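Local coordinates for SmhB (Serratia marcescens, PDB 6ZZ5), which is one component of the tripartite alpha-pore-forming toxin Smh and probably helps to permeabilise target membranes, at residues R48-G53 and L255-I260; L54-Q59 and S262-L267; A61-K66 and R124-S129; I144-N149 and G154-L159; A172-I177 and Q268-S273. All coordinates share one frame; numbering follows the deposited sequence.

Contact 1 (R48-G53 and L255-I260); sequences RQINTG and LVASQI
Ile50 of helix 44-92 reaches two residues of helix 252-300, Ala257 and Ile260, one with each of its branches. All the contacts across the pair are apolar. At the end of the longer branch, Ile50 CD1 lies 3.9 Å from Ala257 CB. With the shorter branch, Ile50 CG2 meets Ile260 CD1 at 3.9 Å. The two isoleucine side chains cross at about a right angle. In Ile50, CG1 stands anti to the carbonyl carbon (chi1 -68°) and CG2 anti to the backbone N, and the branches diverge to different partners. The backbones are closest at Ile50 and Ala257, whose CA atoms are 7.0 Å apart. Tyr141 and Ile144 of helix 99-151 also pack on Ile50, so three long helices of the bundle meet here.

Polar bonding within the segments stays in the first helix. Thr52 OG1 donates to Arg48 O at 2.8 Å, from the face of that carbonyl opposite to Thr52 N. The hydroxyl is thus tied to its own helix backbone.

No polar pair forms between the two segments, and Ala257 O is bonded to Tyr141 OH. The alignment rests on van der Waals fit, the two branches of Ile50 meeting the Ala257 methyl and the end of Ile260.

Contact 2 (L54-Q59 and S262-L267); sequences LGAARQ and SGYRGL
The ring of Tyr264 lies with one face against Ala57, whose methyl stands above it. Ala57 CB is 3.9 Å from the ring centroid and only 14° off the ring normal, a CH-pi contact. The methyl is shifted a little toward the rim, and Tyr264 CZ is its nearest ring atom at 3.8 Å. A chi1 of -151°, roughly anti to the backbone N, extends the tyrosine ring across the gap to the other helix. Its hydroxyl end goes past the Ala57 methyl: Tyr264 OH lies 3.5 Å from Ala56 CB.

This is one level of the long helical bundle of this HBL-family (Bacillus haemolytic enterotoxin) toxin component. Over these short segments the axes of helices 44-92 and 252-300 run in the same general direction, inclined at 26°, and approach to 11.1 Å. Ala57 faces the ring, and Ala56 touches its hydroxyl. Leu134, Asp137 and Ser138 of helix 99-151 also touch Tyr264.

Leu267 sits about one helical turn beyond Tyr264 and points toward helix 44-92. Its contact is lighter, with Leu267 CD2 4.0 Å from Ala57 O. The same leucine packs on Tyr25, Cys26 and Val29 of helix 4-30, and Val29 also meets Ala57.

Contact 3 (A61-K66 and R124-S129); sequences AEHYLK and RRTIGS. With SO4 (sulfate ion), chain E.
The contact belongs to the helical bundle, where helix 44-92 packs beside helix 99-151, the next helix in the chain. Two side-chain pairs span the gap. Tyr64 receives Ile127 at the edge of its ring, near the ring plane, with Tyr64 CD1 4.1 Å from Ile127 CD1. Ile127 has two deposited conformers, so this touch is less certain. His63 meets Thr126 through the methyl, His63 NE2 lying 4.0 Å from Thr126 CG2, obliquely to the imidazole.

A water joins the same two residues. It lies in the imidazole plane, 2.7 Å from His63 NE2, and donates to Thr126 O at 2.7 Å. Asp67 bonds His63 ND1, so both ring nitrogens have a partner and the ring's rotation is probably fixed. The Thr126 hydroxyl bonds to Asn122 O, one turn back in its helix.

In the bundle, the buried side of this pair is closed by other helices: Ala19 and Ile22 of helix 4-30 touch Tyr64, and Ala274 and Val275 of helix 252-300 touch Ile127. Away from helix 44-92, Arg124 and Arg125 bind a sulfate, probably from the crystallisation liquor. Both guanidinium groups meet it with their edges. Arg124 NH1 donates to sulfate O4 at 2.7 Å. Arg125 NE donates to sulfate O1 at 2.7 Å and Arg125 NH2 to sulfate O2 at 3.2 Å. The extended chain of Arg125 and the bent one of Arg124 bring both groups to one anion.

Contact 4 (I144-N149 and G154-L159); sequences IVVNLN and GNNGVL
Asn149 makes the main polar link to the segment 154-159, using both its backbone and its side-chain amide. Gly154 N donates to Asn149 O at 2.8 Å in a nearly straight bond, 168° at the hydrogen. Asn149 ND2 donates to Asn156 OD1, also at 2.8 Å. The acceptor lies in the Asn149 amide plane, but the donor stands well above the Asn156 carbonyl plane, and the two amides are 59° apart. A weak bond joins Asn149 ND2 to Asn155 O at 3.3 Å. Asn149 OD1 is buried and has no hydrogen-bond partner in the model; it lies against Gly154 CA at 3.4 Å.

The segments flank a short helix-to-helix connection: helix 99-151 ends and helix 156-184 begins only a few residues later. Asn155 is the N-cap of the second helix, its OD1 accepting from Val158 N at 2.9 Å.

Apolar contacts flank the amides. Leu159 CD2 packs 3.7 Å from Asn149 CB and 4.0 Å from Val145 CG1. The Leu159 side chain leaves its backbone on the side away from N (chi1 177°), which directs this branch at the first helix. Farther out, Asn150 OD1 accepts from Asn156 ND2, so both the oxygen and the nitrogen of the Asn156 amide are bonded. Val254 of helix 252-300 touches both Asn149 and Leu159, and Ala257 touches Val145.

Contact 5 (A172-I177 and Q268-S273); sequences AIDGAI and QTQAQS
Asp174 faces Thr269 and Gln270, and these three residues make up the whole contact between the segments. Both approaches are light and of similar length. Asp174 OD2 lies 3.7 Å from Thr269 CG2, a carboxylate oxygen against a methyl. Thr269 CG2, anti to the backbone N, points at helix 156-184, while OG1 bonds to Arg265 O within its own helix. On the other approach, the Gln270 chain bends at chi2 (-69°) and brings the amide beside the carboxylate, with Gln270 NE2 3.8 Å from Asp174 OD1. The two planes are turned 65° from each other, and the distance is too long for a direct hydrogen bond.

The contact lies between helix 156-184 and helix 252-300, near the middle of the bundle's length. The backbones stand well apart, Asp174 CA being 8.5 Å from Gln270 CA, and only 85 Å² is buried between the segments. The tighter side is that of Gln270, the more buried partner. His21 and Tyr25 of helix 4-30 pack against it, so a third helix backs the glutamine where it meets the aspartate.

The looser side is that of the carboxylate and the threonine. Asp174 and Thr269 are both partly exposed, and solvent probably reaches the carboxylate. Its two oxygens meet a methyl and a distant amide nitrogen in the facing segment, a much slacker fit than that around Gln270.

In the fold
Contacts 1 and 2 are buried and join the same pair, helices 44-92 and 252-300. They touch each other: Gly53 O packs 3.5 Å from Tyr264 CE2. Both are apolar, though contact 1 uses aliphatic branches and contact 2 an aromatic face. Contact 3 continues along helix 44-92 but turns to helix 99-151; it is partly buried and adds a water link and a sulfate. Contact 4 lies farthest from the chain's centre and is mainly polar, at a turn between helices. It packs on contact 1 through Ile144 and Val145. Contact 5, nearest the centre, is nevertheless light and partly buried, and Ala271 O meets Ile127 of contact 3.

Contact 1 (R48-G53 and L255-I260)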
# COMPACT_ATOMS: atom_id res chain seq x y z
N ARG A 48 3.19 15.65 -25.51
CA ARG A 48 2.82 14.28 -25.98
C ARG A 48 3.58 13.23 -25.19
O ARG A 48 2.96 12.23 -24.79
CB ARG A 48 3.03 14.15 -27.48
CG ARG A 48 1.92 14.85 -28.25
CD ARG A 48 1.33 13.99 -29.35
NE ARG A 48 2.26 14.10 -30.45
CZ ARG A 48 2.11 14.89 -31.50
NH1 ARG A 48 1.01 15.60 -31.65
NH2 ARG A 48 3.05 14.92 -32.43
N GLN A 49 4.87 13.42 -25.00
CA GLN A 49 5.69 12.45 -24.24
C GLN A 49 5.14 12.33 -22.80
O GLN A 49 5.02 11.21 -22.28
CB GLN A 49 7.17 12.85 -24.28
CG GLN A 49 7.80 12.64 -25.64
CD GLN A 49 9.14 13.32 -25.81
OE1 GLN A 49 9.66 14.00 -24.93
NE2 GLN A 49 9.66 13.25 -27.02
N ILE A 50 4.89 13.47 -22.16
CA ILE A 50 4.42 13.47 -20.74
C ILE A 50 3.07 12.75 -20.66
O ILE A 50 2.84 12.00 -19.70
CB ILE A 50 4.34 14.90 -20.22
CG1 ILE A 50 5.75 15.49 -20.09
CG2 ILE A 50 3.56 14.95 -18.92
CD1 ILE A 50 5.70 16.96 -19.96
N ASN A 51 2.15 13.07 -21.59
CA ASN A 51 0.79 12.50 -21.52
C ASN A 51 0.86 11.00 -21.87
O ASN A 51 0.10 10.21 -21.29
CB ASN A 51 -0.15 13.33 -22.38
CG ASN A 51 -0.47 14.64 -21.69
OD1 ASN A 51 -0.32 14.72 -20.47
ND2 ASN A 51 -1.00 15.62 -22.43
N THR A 52 1.77 10.59 -22.74
CA THR A 52 2.01 9.16 -23.03
C THR A 52 2.45 8.52 -21.72
O THR A 52 1.89 7.45 -21.35
CB THR A 52 3.04 8.94 -24.15
OG1 THR A 52 2.41 9.49 -25.28
CG2 THR A 52 3.42 7.49 -24.40
N GLY A 53 3.43 9.13 -21.05
CA GLY A 53 3.85 8.67 -19.71
C GLY A 53 2.71 8.56 -18.72
O GLY A 53 2.61 7.55 -17.96
N LEU A 255 8.17 22.64 -14.09
CA LEU A 255 7.67 22.35 -12.72
C LEU A 255 6.60 21.26 -12.81
O LEU A 255 6.63 20.33 -12.02
CB LEU A 255 7.07 23.63 -12.11
CG LEU A 255 7.48 24.07 -10.71
CD1 LEU A 255 8.91 23.68 -10.38
CD2 LEU A 255 7.34 25.60 -10.56
N VAL A 256 5.61 21.45 -13.66
CA VAL A 256 4.54 20.45 -13.89
C VAL A 256 5.19 19.12 -14.30
O VAL A 256 4.82 18.08 -13.70
CB VAL A 256 3.54 20.98 -14.92
CG1 VAL A 256 2.58 19.91 -15.35
CG2 VAL A 256 2.80 22.20 -14.37
N ALA A 257 6.11 19.10 -15.26
CA ALA A 257 6.74 17.85 -15.74
C ALA A 257 7.44 17.18 -14.55
O ALA A 257 7.35 15.92 -14.42
CB ALA A 257 7.70 18.12 -16.85
N SER A 258 8.12 17.97 -13.73
CA SER A 258 8.94 17.50 -12.58
C SER A 258 7.98 16.86 -11.55
O SER A 258 8.32 15.81 -10.98
CB SER A 258 9.68 18.64 -11.92
OG SER A 258 10.38 18.20 -10.76
N GLN A 259 6.86 17.53 -11.31
CA GLN A 259 5.87 17.06 -10.32
C GLN A 259 5.28 15.72 -10.80
O GLN A 259 5.17 14.80 -9.99
CB GLN A 259 4.80 18.12 -10.09
CG GLN A 259 5.29 19.30 -9.29
CD GLN A 259 4.36 20.48 -9.29
OE1 GLN A 259 3.33 20.46 -9.96
NE2 GLN A 259 4.70 21.54 -8.56
N ILE A 260 5.00 15.57 -12.08
CA ILE A 260 4.51 14.28 -12.60
C ILE A 260 5.60 13.24 -12.41
O ILE A 260 5.24 12.12 -12.02
CB ILE A 260 4.02 14.43 -14.04
CG1 ILE A 260 2.68 15.18 -14.02
CG2 ILE A 260 3.87 13.09 -14.71
CD1 ILE A 260 2.34 15.79 -15.30

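Contact 2 (L54-Q59 and S262-L267)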
# COMPACT_ATOMS: atom_id res chain seq x y z
N LEU A 54 1.89 9.60 -18.62
CA LEU A 54 0.75 9.62 -17.69
C LEU A 54 -0.22 8.49 -18.03
O LEU A 54 -0.70 7.86 -17.10
CB LEU A 54 0.05 10.98 -17.69
CG LEU A 54 -1.23 11.06 -16.88
CD1 LEU A 54 -0.98 10.77 -15.38
CD2 LEU A 54 -1.88 12.44 -17.06
N GLY A 55 -0.48 8.23 -19.30
CA GLY A 55 -1.33 7.09 -19.71
C GLY A 55 -0.78 5.77 -19.20
O GLY A 55 -1.56 4.92 -18.74
N ALA A 56 0.54 5.59 -19.29
CA ALA A 56 1.22 4.36 -18.83
C ALA A 56 1.08 4.30 -17.31
O ALA A 56 0.75 3.23 -16.74
CB ALA A 56 2.68 4.36 -19.31
N ALA A 57 1.28 5.43 -16.62
CA ALA A 57 1.19 5.46 -15.14
C ALA A 57 -0.24 5.10 -14.70
O ALA A 57 -0.39 4.29 -13.75
CB ALA A 57 1.60 6.79 -14.64
N ARG A 58 -1.23 5.67 -15.36
CA ARG A 58 -2.66 5.37 -15.13
C ARG A 58 -2.92 3.88 -15.33
O ARG A 58 -3.60 3.33 -14.49
CB ARG A 58 -3.52 6.18 -16.10
CG ARG A 58 -3.48 7.69 -15.84
CD ARG A 58 -4.28 8.53 -16.88
NE ARG A 58 -5.47 7.74 -17.18
CZ ARG A 58 -6.53 7.65 -16.41
NH1 ARG A 58 -6.64 8.39 -15.32
NH2 ARG A 58 -7.50 6.84 -16.75
N GLN A 59 -2.43 3.28 -16.41
CA GLN A 59 -2.56 1.81 -16.62
C GLN A 59 -1.91 1.02 -15.46
O GLN A 59 -2.49 0.03 -15.00
CB GLN A 59 -2.03 1.43 -18.00
CG GLN A 59 -1.74 -0.06 -18.21
CD GLN A 59 -2.82 -1.02 -17.77
OE1 GLN A 59 -4.01 -0.69 -17.75
NE2 GLN A 59 -2.41 -2.23 -17.41
N SER A 262 7.97 13.09 -10.08
CA SER A 262 8.02 12.74 -8.64
C SER A 262 6.85 11.82 -8.34
O SER A 262 7.07 10.89 -7.61
CB SER A 262 8.00 13.94 -7.73
OG SER A 262 9.10 14.79 -8.00
N GLY A 263 5.68 12.07 -8.98
CA GLY A 263 4.50 11.21 -8.80
C GLY A 263 4.73 9.82 -9.37
O GLY A 263 4.26 8.86 -8.77
N TYR A 264 5.41 9.72 -10.50
CA TYR A 264 5.67 8.45 -11.19
C TYR A 264 6.68 7.67 -10.34
O TYR A 264 6.47 6.45 -10.08
CB TYR A 264 6.12 8.73 -12.63
CG TYR A 264 5.81 7.69 -13.68
CD1 TYR A 264 5.52 6.38 -13.36
CD2 TYR A 264 5.78 8.04 -15.01
CE1 TYR A 264 5.22 5.44 -14.32
CE2 TYR A 264 5.41 7.12 -15.99
CZ TYR A 264 5.14 5.82 -15.65
OH TYR A 264 4.79 4.91 -16.58
N ARG A 265 7.74 8.33 -9.89
CA ARG A 265 8.76 7.69 -9.00
C ARG A 265 8.09 7.28 -7.69
O ARG A 265 8.40 6.20 -7.23
CB ARG A 265 9.99 8.58 -8.84
CG ARG A 265 10.84 8.47 -10.12
CD ARG A 265 12.21 9.19 -10.15
NE ARG A 265 11.93 10.61 -10.10
CZ ARG A 265 11.99 11.38 -9.01
NH1 ARG A 265 12.34 10.83 -7.86
NH2 ARG A 265 11.70 12.67 -9.11
N GLY A 266 7.22 8.12 -7.14
CA GLY A 266 6.51 7.85 -5.87
C GLY A 266 5.60 6.64 -6.01
O GLY A 266 5.49 5.82 -5.02
N LEU A 267 5.00 6.44 -7.19
CA LEU A 267 4.15 5.25 -7.45
C LEU A 267 5.07 4.01 -7.44
O LEU A 267 4.70 3.00 -6.78
CB LEU A 267 3.42 5.39 -8.78
CG LEU A 267 2.57 4.19 -9.18
CD1 LEU A 267 1.52 3.86 -8.13
CD2 LEU A 267 1.95 4.43 -10.54

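Contact 3 (A61-K66 and R124-S129)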
# COMPACT_ATOMS: atom_id res chain seq x y z
N ALA A 61 -1.41 1.95 -12.31
CA ALA A 61 -2.30 2.24 -11.17
C ALA A 61 -3.56 1.37 -11.29
O ALA A 61 -3.96 0.77 -10.26
CB ALA A 61 -2.67 3.70 -11.16
N GLU A 62 -4.17 1.33 -12.48
CA GLU A 62 -5.39 0.52 -12.75
C GLU A 62 -5.04 -0.96 -12.54
O GLU A 62 -5.87 -1.72 -11.98
CB GLU A 62 -5.89 0.74 -14.17
CG GLU A 62 -7.13 -0.06 -14.54
CD GLU A 62 -8.41 0.49 -13.93
OE1 GLU A 62 -8.30 1.35 -13.00
OE2 GLU A 62 -9.52 0.04 -14.36
N HIS A 63 -3.88 -1.39 -12.99
CA HIS A 63 -3.47 -2.82 -12.83
C HIS A 63 -3.39 -3.15 -11.33
O HIS A 63 -3.91 -4.17 -10.87
CB HIS A 63 -2.19 -3.07 -13.60
CG HIS A 63 -1.66 -4.45 -13.41
ND1 HIS A 63 -2.47 -5.59 -13.61
CD2 HIS A 63 -0.45 -4.88 -13.02
CE1 HIS A 63 -1.74 -6.66 -13.38
NE2 HIS A 63 -0.49 -6.24 -13.01
N TYR A 64 -2.77 -2.27 -10.54
CA TYR A 64 -2.73 -2.46 -9.08
C TYR A 64 -4.17 -2.58 -8.56
O TYR A 64 -4.52 -3.57 -7.85
CB TYR A 64 -1.97 -1.35 -8.33
CG TYR A 64 -2.06 -1.70 -6.87
CD1 TYR A 64 -1.20 -2.63 -6.32
CD2 TYR A 64 -3.04 -1.16 -6.08
CE1 TYR A 64 -1.36 -3.04 -5.01
CE2 TYR A 64 -3.17 -1.51 -4.75
CZ TYR A 64 -2.35 -2.50 -4.23
OH TYR A 64 -2.49 -2.93 -2.94
N LEU A 65 -5.00 -1.59 -8.89
CA LEU A 65 -6.33 -1.43 -8.25
C LEU A 65 -7.19 -2.64 -8.62
O LEU A 65 -7.90 -3.14 -7.74
CB LEU A 65 -7.00 -0.13 -8.68
CG LEU A 65 -6.38 1.15 -8.10
CD1 LEU A 65 -7.01 2.40 -8.74
CD2 LEU A 65 -6.61 1.23 -6.60
N LYS A 66 -7.18 -3.05 -9.89
CA LYS A 66 -8.16 -3.99 -10.44
C LYS A 66 -7.64 -5.41 -10.22
O LYS A 66 -8.44 -6.34 -10.00
CB LYS A 66 -8.49 -3.70 -11.92
CG LYS A 66 -9.32 -2.45 -12.18
CD LYS A 66 -10.65 -2.33 -11.38
CE LYS A 66 -11.35 -0.97 -11.41
NZ LYS A 66 -11.21 -0.20 -10.14
N ARG A 124 2.98 -11.90 -4.72
CA ARG A 124 4.35 -11.35 -4.64
C ARG A 124 4.93 -11.20 -6.05
O ARG A 124 5.59 -10.15 -6.33
CB ARG A 124 5.26 -12.24 -3.79
CG ARG A 124 6.71 -11.78 -3.82
CD ARG A 124 7.66 -12.61 -2.98
NE ARG A 124 7.46 -14.02 -3.22
CZ ARG A 124 7.93 -14.68 -4.27
NH1 ARG A 124 8.64 -14.07 -5.20
NH2 ARG A 124 7.69 -15.98 -4.38
N ARG A 125 4.79 -12.22 -6.89
CA ARG A 125 5.37 -12.18 -8.25
C ARG A 125 4.64 -11.11 -9.08
O ARG A 125 5.29 -10.40 -9.87
CB ARG A 125 5.28 -13.52 -8.95
CG ARG A 125 6.14 -14.66 -8.41
CD ARG A 125 5.70 -15.98 -9.09
NE ARG A 125 6.29 -17.02 -8.29
CZ ARG A 125 5.67 -17.97 -7.61
NH1 ARG A 125 4.39 -18.23 -7.77
NH2 ARG A 125 6.40 -18.79 -6.88
N THR A 126 3.32 -10.97 -8.94
CA THR A 126 2.54 -10.01 -9.73
C THR A 126 2.97 -8.59 -9.33
O THR A 126 3.21 -7.73 -10.25
CB THR A 126 1.03 -10.19 -9.55
OG1 THR A 126 0.77 -11.54 -9.95
CG2 THR A 126 0.23 -9.25 -10.41
N ILE A 127 3.08 -8.32 -8.04
CA ILE A 127 3.49 -6.95 -7.59
C ILE A 127 4.97 -6.73 -7.95
O ILE A 127 5.31 -5.59 -8.28
CB ILE A 127 3.12 -6.65 -6.11
CG1 ILE A 127 3.26 -5.17 -5.75
CG2 ILE A 127 3.94 -7.44 -5.11
CD1 ILE A 127 2.61 -4.21 -6.66
N GLY A 128 5.81 -7.76 -7.88
CA GLY A 128 7.21 -7.73 -8.33
C GLY A 128 7.32 -7.31 -9.79
O GLY A 128 8.15 -6.43 -10.12
N SER A 129 6.47 -7.84 -10.66
CA SER A 129 6.49 -7.52 -12.12
C SER A 129 6.06 -6.06 -12.30
O SER A 129 6.66 -5.35 -13.11
CB SER A 129 5.58 -8.42 -12.91
OG SER A 129 6.10 -9.71 -12.94
S SO4 E . 9.90 -17.04 -7.43
O1 SO4 E . 8.95 -17.05 -8.52
O2 SO4 E . 9.51 -18.01 -6.44
O3 SO4 E . 11.22 -17.35 -7.92
O4 SO4 E . 9.92 -15.72 -6.86
O HOH W 1 1.96 -7.25 -12.62

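Contact 4 (I144-N149 and G154-L159)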
# COMPACT_ATOMS: atom_id res chain seq x y z
N ILE A 144 12.39 12.88 -20.16
CA ILE A 144 11.44 13.85 -20.75
C ILE A 144 11.60 15.22 -20.06
O ILE A 144 11.61 16.24 -20.72
CB ILE A 144 10.00 13.31 -20.65
CG1 ILE A 144 9.85 11.99 -21.42
CG2 ILE A 144 9.00 14.37 -21.13
CD1 ILE A 144 8.61 11.22 -21.12
N VAL A 145 11.71 15.22 -18.74
CA VAL A 145 11.81 16.43 -17.90
C VAL A 145 13.11 17.15 -18.21
O VAL A 145 13.07 18.40 -18.37
CB VAL A 145 11.71 16.08 -16.40
CG1 VAL A 145 11.74 17.36 -15.56
CG2 VAL A 145 10.46 15.27 -16.07
N VAL A 146 14.22 16.42 -18.28
CA VAL A 146 15.55 17.02 -18.58
C VAL A 146 15.45 17.65 -19.98
O VAL A 146 15.87 18.80 -20.09
CB VAL A 146 16.70 16.00 -18.48
CG1 VAL A 146 18.02 16.63 -18.87
CG2 VAL A 146 16.79 15.40 -17.08
N ASN A 147 14.89 16.94 -20.96
CA ASN A 147 14.81 17.43 -22.36
C ASN A 147 13.99 18.73 -22.39
O ASN A 147 14.41 19.66 -23.04
CB ASN A 147 14.24 16.37 -23.30
CG ASN A 147 15.22 15.24 -23.54
OD1 ASN A 147 16.42 15.47 -23.55
ND2 ASN A 147 14.71 14.04 -23.78
N LEU A 148 12.86 18.75 -21.71
CA LEU A 148 11.96 19.93 -21.64
C LEU A 148 12.71 21.07 -20.97
O LEU A 148 12.65 22.17 -21.53
CB LEU A 148 10.67 19.62 -20.90
CG LEU A 148 9.77 20.82 -20.63
CD1 LEU A 148 9.26 21.41 -21.93
CD2 LEU A 148 8.61 20.39 -19.77
N ASN A 149 13.45 20.82 -19.89
CA ASN A 149 14.27 21.87 -19.24
C ASN A 149 15.28 22.41 -20.26
O ASN A 149 15.43 23.66 -20.34
CB ASN A 149 14.95 21.42 -17.95
CG ASN A 149 15.19 22.59 -17.01
OD1 ASN A 149 14.37 23.50 -16.96
ND2 ASN A 149 16.32 22.61 -16.33
N GLY A 154 16.46 26.08 -19.34
CA GLY A 154 16.34 26.16 -17.87
C GLY A 154 17.70 25.81 -17.24
O GLY A 154 18.62 25.33 -17.94
N ASN A 155 17.80 26.01 -15.95
CA ASN A 155 18.99 25.64 -15.15
C ASN A 155 18.80 24.22 -14.59
O ASN A 155 17.85 24.01 -13.80
CB ASN A 155 19.22 26.72 -14.11
CG ASN A 155 20.46 26.42 -13.31
OD1 ASN A 155 20.57 25.37 -12.72
ND2 ASN A 155 21.43 27.30 -13.40
N ASN A 156 19.64 23.26 -15.01
CA ASN A 156 19.49 21.83 -14.64
C ASN A 156 19.93 21.63 -13.16
O ASN A 156 19.33 20.79 -12.52
CB ASN A 156 20.15 20.90 -15.66
CG ASN A 156 19.31 20.62 -16.91
OD1 ASN A 156 18.08 20.45 -16.89
ND2 ASN A 156 19.96 20.54 -18.05
N GLY A 157 20.83 22.45 -12.61
CA GLY A 157 21.21 22.46 -11.17
C GLY A 157 20.02 22.83 -10.28
O GLY A 157 19.82 22.23 -9.23
N VAL A 158 19.21 23.81 -10.68
CA VAL A 158 18.01 24.17 -9.89
C VAL A 158 17.00 23.02 -9.97
O VAL A 158 16.40 22.66 -8.98
CB VAL A 158 17.38 25.49 -10.37
CG1 VAL A 158 16.07 25.73 -9.66
CG2 VAL A 158 18.33 26.66 -10.17
N LEU A 159 16.79 22.46 -11.15
CA LEU A 159 15.83 21.34 -11.32
C LEU A 159 16.28 20.14 -10.49
O LEU A 159 15.44 19.52 -9.82
CB LEU A 159 15.77 21.00 -12.81
CG LEU A 159 14.88 19.83 -13.18
CD1 LEU A 159 13.45 20.04 -12.67
CD2 LEU A 159 14.90 19.65 -14.68

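Contact 5 (A172-I177 and Q268-S273)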
# COMPACT_ATOMS: atom_id res chain seq x y z
N ALA A 172 9.32 11.60 4.20
CA ALA A 172 8.62 12.03 5.42
C ALA A 172 7.11 11.82 5.22
O ALA A 172 6.41 11.37 6.11
CB ALA A 172 8.99 13.46 5.72
N ILE A 173 6.57 12.22 4.10
CA ILE A 173 5.11 12.13 3.85
C ILE A 173 4.73 10.66 3.84
O ILE A 173 3.77 10.28 4.55
CB ILE A 173 4.70 12.82 2.53
CG1 ILE A 173 5.00 14.31 2.62
CG2 ILE A 173 3.22 12.54 2.24
CD1 ILE A 173 4.80 15.05 1.29
N ASP A 174 5.48 9.86 3.07
CA ASP A 174 5.25 8.39 2.96
C ASP A 174 5.24 7.78 4.38
O ASP A 174 4.31 7.02 4.71
CB ASP A 174 6.29 7.73 2.09
CG ASP A 174 6.22 7.97 0.58
OD1 ASP A 174 5.25 8.62 0.10
OD2 ASP A 174 7.20 7.55 -0.09
N GLY A 175 6.25 8.07 5.20
CA GLY A 175 6.37 7.68 6.62
C GLY A 175 5.21 8.09 7.49
O GLY A 175 4.72 7.25 8.27
N ALA A 176 4.77 9.35 7.40
CA ALA A 176 3.67 9.88 8.19
C ALA A 176 2.42 9.09 7.83
O ALA A 176 1.69 8.61 8.74
CB ALA A 176 3.51 11.36 7.97
N ILE A 177 2.14 8.95 6.55
CA ILE A 177 0.92 8.23 6.09
C ILE A 177 0.98 6.77 6.54
O ILE A 177 -0.04 6.28 7.07
CB ILE A 177 0.75 8.37 4.58
CG1 ILE A 177 0.45 9.84 4.25
CG2 ILE A 177 -0.31 7.38 4.07
CD1 ILE A 177 0.29 10.11 2.79
N GLN A 268 6.25 4.10 -8.01
CA GLN A 268 7.25 3.01 -7.93
C GLN A 268 7.66 2.74 -6.47
O GLN A 268 7.67 1.56 -6.06
CB GLN A 268 8.46 3.26 -8.82
CG GLN A 268 9.36 2.01 -8.84
CD GLN A 268 10.41 2.07 -7.76
OE1 GLN A 268 11.02 3.11 -7.59
NE2 GLN A 268 10.65 0.95 -7.09
N THR A 269 7.88 3.78 -5.69
CA THR A 269 8.23 3.67 -4.24
C THR A 269 7.14 2.86 -3.52
O THR A 269 7.47 1.91 -2.76
CB THR A 269 8.47 5.02 -3.57
OG1 THR A 269 9.58 5.56 -4.30
CG2 THR A 269 8.82 4.89 -2.11
N GLN A 270 5.87 3.19 -3.77
CA GLN A 270 4.75 2.48 -3.15
C GLN A 270 4.77 1.01 -3.60
O GLN A 270 4.51 0.11 -2.77
CB GLN A 270 3.44 3.16 -3.53
CG GLN A 270 3.36 4.59 -3.05
CD GLN A 270 3.24 4.53 -1.56
OE1 GLN A 270 2.40 3.82 -1.00
NE2 GLN A 270 4.19 5.11 -0.90
N ALA A 271 5.06 0.75 -4.86
CA ALA A 271 5.06 -0.64 -5.39
C ALA A 271 6.18 -1.43 -4.73
O ALA A 271 5.94 -2.61 -4.43
CB ALA A 271 5.18 -0.66 -6.91
N GLN A 272 7.32 -0.81 -4.47
CA GLN A 272 8.47 -1.47 -3.80
C GLN A 272 8.01 -1.90 -2.39
O GLN A 272 8.29 -3.02 -1.98
CB GLN A 272 9.70 -0.60 -3.82
CG GLN A 272 10.96 -1.29 -3.25
CD GLN A 272 11.51 -2.30 -4.24
OE1 GLN A 272 11.93 -1.94 -5.33
NE2 GLN A 272 11.44 -3.56 -3.90
N SER A 273 7.34 -1.02 -1.67
CA SER A 273 6.83 -1.29 -0.30
C SER A 273 5.80 -2.41 -0.37
O SER A 273 5.79 -3.28 0.56
CB SER A 273 6.26 -0.06 0.38
OG SER A 273 7.29 0.94 0.42